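Local coordinates for protein shikimate 5-dehydrogenase (Mycobacterium fortuitum subsp. fortuitum DSM 46621, PDB 4XIJ) that probably catalyses the NADP-dependent interconversion of 3-dehydroshikimate and shikimate, the fourth of seven steps on the pathway to chorismate and the aromatic amino acids, at residues S128-G133 / D189-A194; D195-T200 / A214-V219. All coordinates share one frame; numbering follows the deposited sequence.

Both contacts lie in the six-stranded parallel sheet of the Rossmann-type domain, and their centres are about 7 Å apart. Contact 1 sets helix 187-193 against strand 128-132; contact 2 pairs the next strand, 196-199, with the start of strand 218-221. Strands 128-132 and 196-199 are sheet neighbours, and Ser128 O lies 2.7 Å from Asp195 N, a probable hydrogen bond joining the two contacts. Each is partly buried, with an apolar core and a more exposed end. The chemistry differs with position: contact 1 is side-chain packing on a sheet face with a water at its edge, whereas contact 2 is mainly backbone, a parallel strand pair preceded by a loop.

Contact 1. Residues S128-G133 / D189-A194; sequences SALVIG and DAVASA
Leu130 and Ala194 form the tight part of this contact: CG of Leu130 stands 3.8 Å from CB of Ala194, and both leucine methyls also come near that same CB. The first torsion of Leu130 (chi1 -47°) puts CG anti to the carbonyl carbon and beside the backbone N, and so against the alanine methyl. The two branches beyond it take different partners. CD1 meets CG2 of Val191 at 4.2 Å, the two side chains crossing at about a right angle, while Leu130 CD2 approaches Ala190, 4.0 Å from the carbonyl O and slightly farther from CB. Leu130 also touches Thr154 and Val156 of the adjacent strand 152-157, and the side chain is buried between helix and sheet.

This is the helix-on-sheet layer of a Rossmann-type fold. Strand 128-132 is a central strand of the parallel sheet and runs into Gly133, which begins a GxGxxA pattern consistent with a dinucleotide-binding turn; helix 187-193 packs across one face. The axes of the two short segments are 8.6 Å apart at closest approach, and their N-to-C directions differ by 132°, far from a strictly antiparallel alignment.

Toward solvent the fit changes from apolar to polar. Ser128 CB still lies 3.4 Å from Ser193 O. Ser128 OG and Ser193 OG, however, are 4.5 Å apart, and in the conformers described a water bridges them; each serine has a second conformer, so this link may not be permanent. The water is 2.7 Å from Ser128 OG and an equal distance from Ser193 OG. Its bond to the helix backbone does not depend on either hydroxyl: the water donates to Ala190 O at 2.8 Å, which gives that carbonyl a partner near the helix end.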
ATOM      1  N   SER A 128      10.890  10.938 -13.112  1.00 10.21           N
ATOM      2  CA  SER A 128       9.989  10.263 -14.031  0.71 10.57           C
ATOM      3  C   SER A 128       9.771   8.829 -13.549  1.00  9.75           C
ATOM      4  O   SER A 128      10.715   8.046 -13.407  1.00 10.36           O
ATOM      5  CB  SER A 128      10.540  10.256 -15.466  0.71 11.28           C
ATOM      6  OG  SER A 128       9.682   9.467 -16.270  0.71 13.64           O
ATOM      7  N   ALA A 129       8.532   8.491 -13.248  1.00  8.44           N
ATOM      8  CA  ALA A 129       8.209   7.164 -12.681  1.00  8.25           C
ATOM      9  C   ALA A 129       7.160   6.471 -13.492  1.00  8.12           C
ATOM     10  O   ALA A 129       6.275   7.134 -14.038  1.00  9.90           O
ATOM     11  CB  ALA A 129       7.708   7.296 -11.210  1.00  9.70           C
ATOM     12  N   LEU A 130       7.250   5.148 -13.564  1.00  8.21           N
ATOM     13  CA  LEU A 130       6.247   4.314 -14.227  1.00  7.70           C
ATOM     14  C   LEU A 130       5.412   3.591 -13.179  1.00  8.49           C
ATOM     15  O   LEU A 130       5.937   3.146 -12.153  1.00  9.00           O
ATOM     16  CB  LEU A 130       6.906   3.225 -15.109  1.00  8.45           C
ATOM     17  CG  LEU A 130       8.028   3.724 -16.026  1.00  8.66           C
ATOM     18  CD1 LEU A 130       8.580   2.555 -16.859  1.00 10.13           C
ATOM     19  CD2 LEU A 130       7.554   4.884 -16.953  1.00 11.34           C
ATOM     20  N   VAL A 131       4.127   3.426 -13.457  1.00  8.06           N
ATOM     21  CA  VAL A 131       3.282   2.465 -12.745  1.00  7.64           C
ATOM     22  C   VAL A 131       2.986   1.384 -13.768  1.00  9.11           C
ATOM     23  O   VAL A 131       2.486   1.657 -14.885  1.00 10.08           O
ATOM     24  CB  VAL A 131       1.999   3.106 -12.225  1.00  8.58           C
ATOM     25  CG1 VAL A 131       1.088   2.059 -11.615  1.00 10.16           C
ATOM     26  CG2 VAL A 131       2.349   4.175 -11.219  1.00  9.83           C
ATOM     27  N   ILE A 132       3.348   0.142 -13.450  1.00  7.64           N
ATOM     28  CA  ILE A 132       3.048  -0.966 -14.374  1.00  8.08           C
ATOM     29  C   ILE A 132       1.729  -1.590 -13.921  1.00  9.38           C
ATOM     30  O   ILE A 132       1.655  -2.125 -12.809  1.00  9.72           O
ATOM     31  CB  ILE A 132       4.158  -2.064 -14.400  1.00  9.11           C
ATOM     32  CG1 ILE A 132       5.598  -1.507 -14.397  1.00 10.30           C
ATOM     33  CG2 ILE A 132       3.922  -3.013 -15.581  1.00  9.57           C
ATOM     34  CD1 ILE A 132       5.891  -0.555 -15.512  1.00 11.08           C
ATOM     35  N   GLY A 133       0.714  -1.570 -14.777  1.00 10.09           N
ATOM     36  CA  GLY A 133      -0.605  -2.088 -14.452  1.00 10.15           C
ATOM     37  C   GLY A 133      -1.605  -0.989 -14.138  1.00 11.16           C
ATOM     38  O   GLY A 133      -1.230   0.189 -13.903  1.00 12.14           O
ATOM     39  N   ASP A 189      10.981   4.011 -25.031  1.00 16.16           N
ATOM     40  CA  ASP A 189      11.264   5.399 -24.682  1.00 18.56           C
ATOM     41  C   ASP A 189      10.837   5.731 -23.243  1.00 17.24           C
ATOM     42  O   ASP A 189      11.537   6.471 -22.553  1.00 17.92           O
ATOM     43  CB  ASP A 189      10.568   6.372 -25.633  1.00 23.65           C
ATOM     44  CG  ASP A 189      11.231   6.455 -27.001  1.00 28.32           C
ATOM     45  OD1 ASP A 189      12.350   5.916 -27.190  1.00 30.03           O
ATOM     46  OD2 ASP A 189      10.629   7.096 -27.895  1.00 31.06           O
ATOM     47  N   ALA A 190       9.699   5.191 -22.792  1.00 15.15           N
ATOM     48  CA  ALA A 190       9.264   5.411 -21.406  1.00 14.11           C
ATOM     49  C   ALA A 190      10.301   4.836 -20.421  1.00 13.60           C
ATOM     50  O   ALA A 190      10.611   5.451 -19.391  1.00 13.72           O
ATOM     51  CB  ALA A 190       7.925   4.791 -21.170  1.00 13.93           C
ATOM     52  N   VAL A 191      10.816   3.653 -20.742  1.00 12.91           N
ATOM     53  CA  VAL A 191      11.802   3.038 -19.869  1.00 14.34           C
ATOM     54  C   VAL A 191      13.113   3.830 -19.905  1.00 14.57           C
ATOM     55  O   VAL A 191      13.749   4.049 -18.861  1.00 14.32           O
ATOM     56  CB  VAL A 191      12.032   1.557 -20.282  1.00 12.95           C
ATOM     57  CG1 VAL A 191      13.295   0.998 -19.603  1.00 15.24           C
ATOM     58  CG2 VAL A 191      10.771   0.739 -19.928  1.00 12.03           C
ATOM     59  N   ALA A 192      13.501   4.291 -21.098  1.00 15.43           N
ATOM     60  CA  ALA A 192      14.773   4.991 -21.220  1.00 17.62           C
ATOM     61  C   ALA A 192      14.833   6.261 -20.379  1.00 18.21           C
ATOM     62  O   ALA A 192      15.901   6.633 -19.865  1.00 18.52           O
ATOM     63  CB  ALA A 192      15.066   5.328 -22.663  1.00 18.17           C
ATOM     64  N   SER A 193      13.689   6.921 -20.218  1.00 17.42           N
ATOM     65  CA  SER A 193      13.695   8.168 -19.452  0.61 17.32           C
ATOM     66  C   SER A 193      13.174   7.980 -18.026  1.00 15.99           C
ATOM     67  O   SER A 193      13.108   8.947 -17.265  1.00 16.97           O
ATOM     68  CB  SER A 193      12.882   9.251 -20.184  0.61 19.70           C
ATOM     69  OG  SER A 193      11.527   8.884 -20.295  0.61 20.71           O
ATOM     70  N   ALA A 194      12.844   6.748 -17.655  1.00 13.73           N
ATOM     71  CA  ALA A 194      12.350   6.513 -16.281  1.00 12.10           C
ATOM     72  C   ALA A 194      13.450   6.456 -15.229  1.00 10.85           C
ATOM     73  O   ALA A 194      14.502   5.865 -15.456  1.00 12.20           O
ATOM     74  CB  ALA A 194      11.533   5.216 -16.233  1.00 12.50           C
TER
HETATM   75  O   HOH W   1       9.744   7.913 -18.475  1.00 19.26           O

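Contact 2. Residues D195-T200 / A214-V219; sequences DAAVST and ARVPRV
Val216 has CG1 anti to its backbone N (chi1 179°), which lays that methyl against the peptide linking Ala196 to Ala197: CG1 is 3.5 Å from Ala196 C and a similar distance from Ala197 N. The same Val216 CG1 reaches CB of Ala197 at 4.0 Å. Val219 also has CG1 anti to N, 4.0 Å from Ala197 O; its CG2 is a looser 4.4 Å from Ala197 CB.

The contact joins neighbouring parallel strands of the Rossmann-type sheet, 196-199 and 218-221, and the 13 residues between the two segments are largely helical, as expected of a beta-alpha-beta crossover. The register is set by Ala197 opposite Val219, whose CA atoms are 4.8 Å apart and whose side chains share one face of the sheet. Helix 230-237 packs on Val219 there through Leu231 and Val235, while Leu130 of the neighbouring strand touches both Ala197 and Val216.

Ala197 N donates to Arg218 O over 3.0 Å, with an N-H...O angle of 147°; the C=O...N angle is 162°, so the nitrogen approaches the oxygen almost head-on. Arg218 O also receives a CA-H...O contact from Ala196, with Ala196 CA 3.1 Å from the oxygen, so two adjacent residues converge on one carbonyl. Ala197 itself continues the pairing by bonding through its backbone to Leu220.

At the more exposed end, the Pro217 ring lies beside the backbone of Asp195. The polar tips of both neighbouring side chains turn to other partners: Arg218 forms a salt bridge through NE with Glu241 and a hydrogen bond through NH2 with Leu122 O, whereas OD2 of Asp195 accepts from the backbone N atoms of Asp127 and Ser128. Across the segments, Pro217 CD approaches Asp195 O to 3.6 Å.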
ATOM      1  N   ASP A 195      13.154   7.005 -14.056  1.00 10.22           N
ATOM      2  CA  ASP A 195      14.036   6.847 -12.868  1.00  9.04           C
ATOM      3  C   ASP A 195      13.627   5.704 -11.956  1.00 10.11           C
ATOM      4  O   ASP A 195      14.457   5.123 -11.275  1.00 11.82           O
ATOM      5  CB  ASP A 195      14.058   8.162 -12.105  1.00  9.89           C
ATOM      6  CG  ASP A 195      14.548   9.296 -12.992  1.00 12.26           C
ATOM      7  OD1 ASP A 195      15.661   9.173 -13.566  1.00 14.54           O
ATOM      8  OD2 ASP A 195      13.821  10.283 -13.168  1.00 13.62           O
ATOM      9  N   ALA A 196      12.357   5.365 -11.992  1.00 10.04           N
ATOM     10  CA  ALA A 196      11.847   4.343 -11.073  1.00  8.64           C
ATOM     11  C   ALA A 196      10.569   3.778 -11.632  1.00  7.94           C
ATOM     12  O   ALA A 196       9.926   4.424 -12.463  1.00  9.20           O
ATOM     13  CB  ALA A 196      11.557   4.956  -9.655  1.00 10.08           C
ATOM     14  N   ALA A 197      10.184   2.608 -11.141  1.00  7.30           N
ATOM     15  CA  ALA A 197       8.859   2.033 -11.467  1.00  7.84           C
ATOM     16  C   ALA A 197       8.284   1.306 -10.281  1.00  9.11           C
ATOM     17  O   ALA A 197       9.049   0.773  -9.460  1.00  9.81           O
ATOM     18  CB  ALA A 197       8.911   1.058 -12.673  1.00  7.97           C
ATOM     19  N   VAL A 198       6.944   1.273 -10.211  1.00  8.31           N
ATOM     20  CA  VAL A 198       6.216   0.417  -9.286  1.00  8.42           C
ATOM     21  C   VAL A 198       5.447  -0.558 -10.141  1.00  8.22           C
ATOM     22  O   VAL A 198       4.587  -0.150 -10.906  1.00  9.06           O
ATOM     23  CB  VAL A 198       5.231   1.223  -8.399  1.00  7.87           C
ATOM     24  CG1 VAL A 198       4.493   0.303  -7.402  1.00  9.90           C
ATOM     25  CG2 VAL A 198       5.984   2.323  -7.665  1.00  9.70           C
ATOM     26  N   SER A 199       5.715  -1.840  -9.985  1.00  8.60           N
ATOM     27  CA  SER A 199       5.009  -2.859 -10.739  1.00  9.67           C
ATOM     28  C   SER A 199       3.920  -3.504  -9.899  1.00 10.02           C
ATOM     29  O   SER A 199       4.192  -4.067  -8.822  1.00 11.16           O
ATOM     30  CB  SER A 199       5.987  -3.938 -11.217  1.00 10.22           C
ATOM     31  OG  SER A 199       5.281  -4.860 -12.020  1.00 11.26           O
ATOM     32  N   THR A 200       2.674  -3.365 -10.335  1.00  9.68           N
ATOM     33  CA  THR A 200       1.519  -3.814  -9.567  1.00 10.58           C
ATOM     34  C   THR A 200       0.906  -5.114 -10.082  1.00 12.43           C
ATOM     35  O   THR A 200      -0.091  -5.585  -9.520  1.00 15.13           O
ATOM     36  CB  THR A 200       0.402  -2.722  -9.555  1.00 10.65           C
ATOM     37  OG1 THR A 200      -0.181  -2.600 -10.860  1.00 11.73           O
ATOM     38  CG2 THR A 200       0.960  -1.366  -9.092  1.00 10.91           C
ATOM     39  N   ALA A 214      13.904  -3.892 -17.881  1.00 11.44           N
ATOM     40  CA  ALA A 214      15.174  -4.109 -17.164  1.00 11.94           C
ATOM     41  C   ALA A 214      15.980  -2.874 -16.928  1.00 11.90           C
ATOM     42  O   ALA A 214      16.692  -2.812 -15.912  1.00 11.51           O
ATOM     43  CB  ALA A 214      16.036  -5.128 -17.909  1.00 12.90           C
ATOM     44  N   ARG A 215      15.916  -1.916 -17.856  1.00 11.70           N
ATOM     45  CA  ARG A 215      16.721  -0.729 -17.713  1.00 12.91           C
ATOM     46  C   ARG A 215      16.147   0.347 -16.798  1.00 11.27           C
ATOM     47  O   ARG A 215      16.803   1.374 -16.598  1.00 13.00           O
ATOM     48  CB  ARG A 215      17.013  -0.096 -19.072  1.00 15.05           C
ATOM     49  CG  ARG A 215      18.115  -0.882 -19.793  1.00 17.99           C
ATOM     50  CD  ARG A 215      18.385  -0.337 -21.205  1.00 21.51           C
ATOM     51  NE  ARG A 215      18.838   1.045 -21.175  1.00 25.56           N
ATOM     52  CZ  ARG A 215      18.867   1.843 -22.235  1.00 28.04           C
ATOM     53  NH1 ARG A 215      18.511   1.383 -23.434  1.00 27.40           N
ATOM     54  NH2 ARG A 215      19.270   3.110 -22.102  1.00 29.84           N
ATOM     55  N   VAL A 216      14.977   0.139 -16.202  1.00  9.97           N
ATOM     56  CA  VAL A 216      14.529   1.110 -15.192  1.00  9.68           C
ATOM     57  C   VAL A 216      15.450   0.988 -13.970  1.00 10.24           C
ATOM     58  O   VAL A 216      15.643  -0.109 -13.497  1.00 10.90           O
ATOM     59  CB  VAL A 216      13.082   0.838 -14.783  1.00 10.30           C
ATOM     60  CG1 VAL A 216      12.647   1.838 -13.707  1.00 10.74           C
ATOM     61  CG2 VAL A 216      12.084   0.910 -16.018  1.00 12.52           C
ATOM     62  N   PRO A 217      16.068   2.102 -13.522  1.00 10.28           N
ATOM     63  CA  PRO A 217      17.147   1.945 -12.538  1.00 11.26           C
ATOM     64  C   PRO A 217      16.718   1.357 -11.192  1.00 10.43           C
ATOM     65  O   PRO A 217      17.513   0.667 -10.581  1.00 11.31           O
ATOM     66  CB  PRO A 217      17.672   3.383 -12.382  1.00 12.64           C
ATOM     67  CG  PRO A 217      17.373   4.017 -13.702  1.00 13.01           C
ATOM     68  CD  PRO A 217      16.019   3.460 -14.094  1.00 12.08           C
ATOM     69  N   ARG A 218      15.522   1.687 -10.719  1.00  9.65           N
ATOM     70  CA  ARG A 218      15.026   1.228  -9.427  1.00 10.42           C
ATOM     71  C   ARG A 218      13.595   0.791  -9.617  1.00  8.57           C
ATOM     72  O   ARG A 218      12.758   1.536 -10.112  1.00  9.95           O
ATOM     73  CB  ARG A 218      15.146   2.334  -8.395  1.00 11.16           C
ATOM     74  CG  ARG A 218      16.583   2.784  -8.291  1.00 13.06           C
ATOM     75  CD  ARG A 218      16.764   3.767  -7.154  1.00 15.05           C
ATOM     76  NE  ARG A 218      16.534   3.178  -5.832  1.00 16.31           N
ATOM     77  CZ  ARG A 218      15.529   3.505  -5.027  1.00 18.06           C
ATOM     78  NH1 ARG A 218      14.660   4.416  -5.421  1.00 19.68           N
ATOM     79  NH2 ARG A 218      15.410   2.917  -3.832  1.00 18.82           N
ATOM     80  N   VAL A 219      13.298  -0.441  -9.249  1.00  8.94           N
ATOM     81  CA  VAL A 219      11.975  -1.014  -9.448  1.00  8.89           C
ATOM     82  C   VAL A 219      11.451  -1.598  -8.142  1.00  8.45           C
ATOM     83  O   VAL A 219      12.116  -2.454  -7.539  1.00  9.81           O
ATOM     84  CB  VAL A 219      12.001  -2.110 -10.547  1.00  9.06           C
ATOM     85  CG1 VAL A 219      10.610  -2.752 -10.657  1.00 10.13           C
ATOM     86  CG2 VAL A 219      12.447  -1.464 -11.882  1.00 10.84           C
TER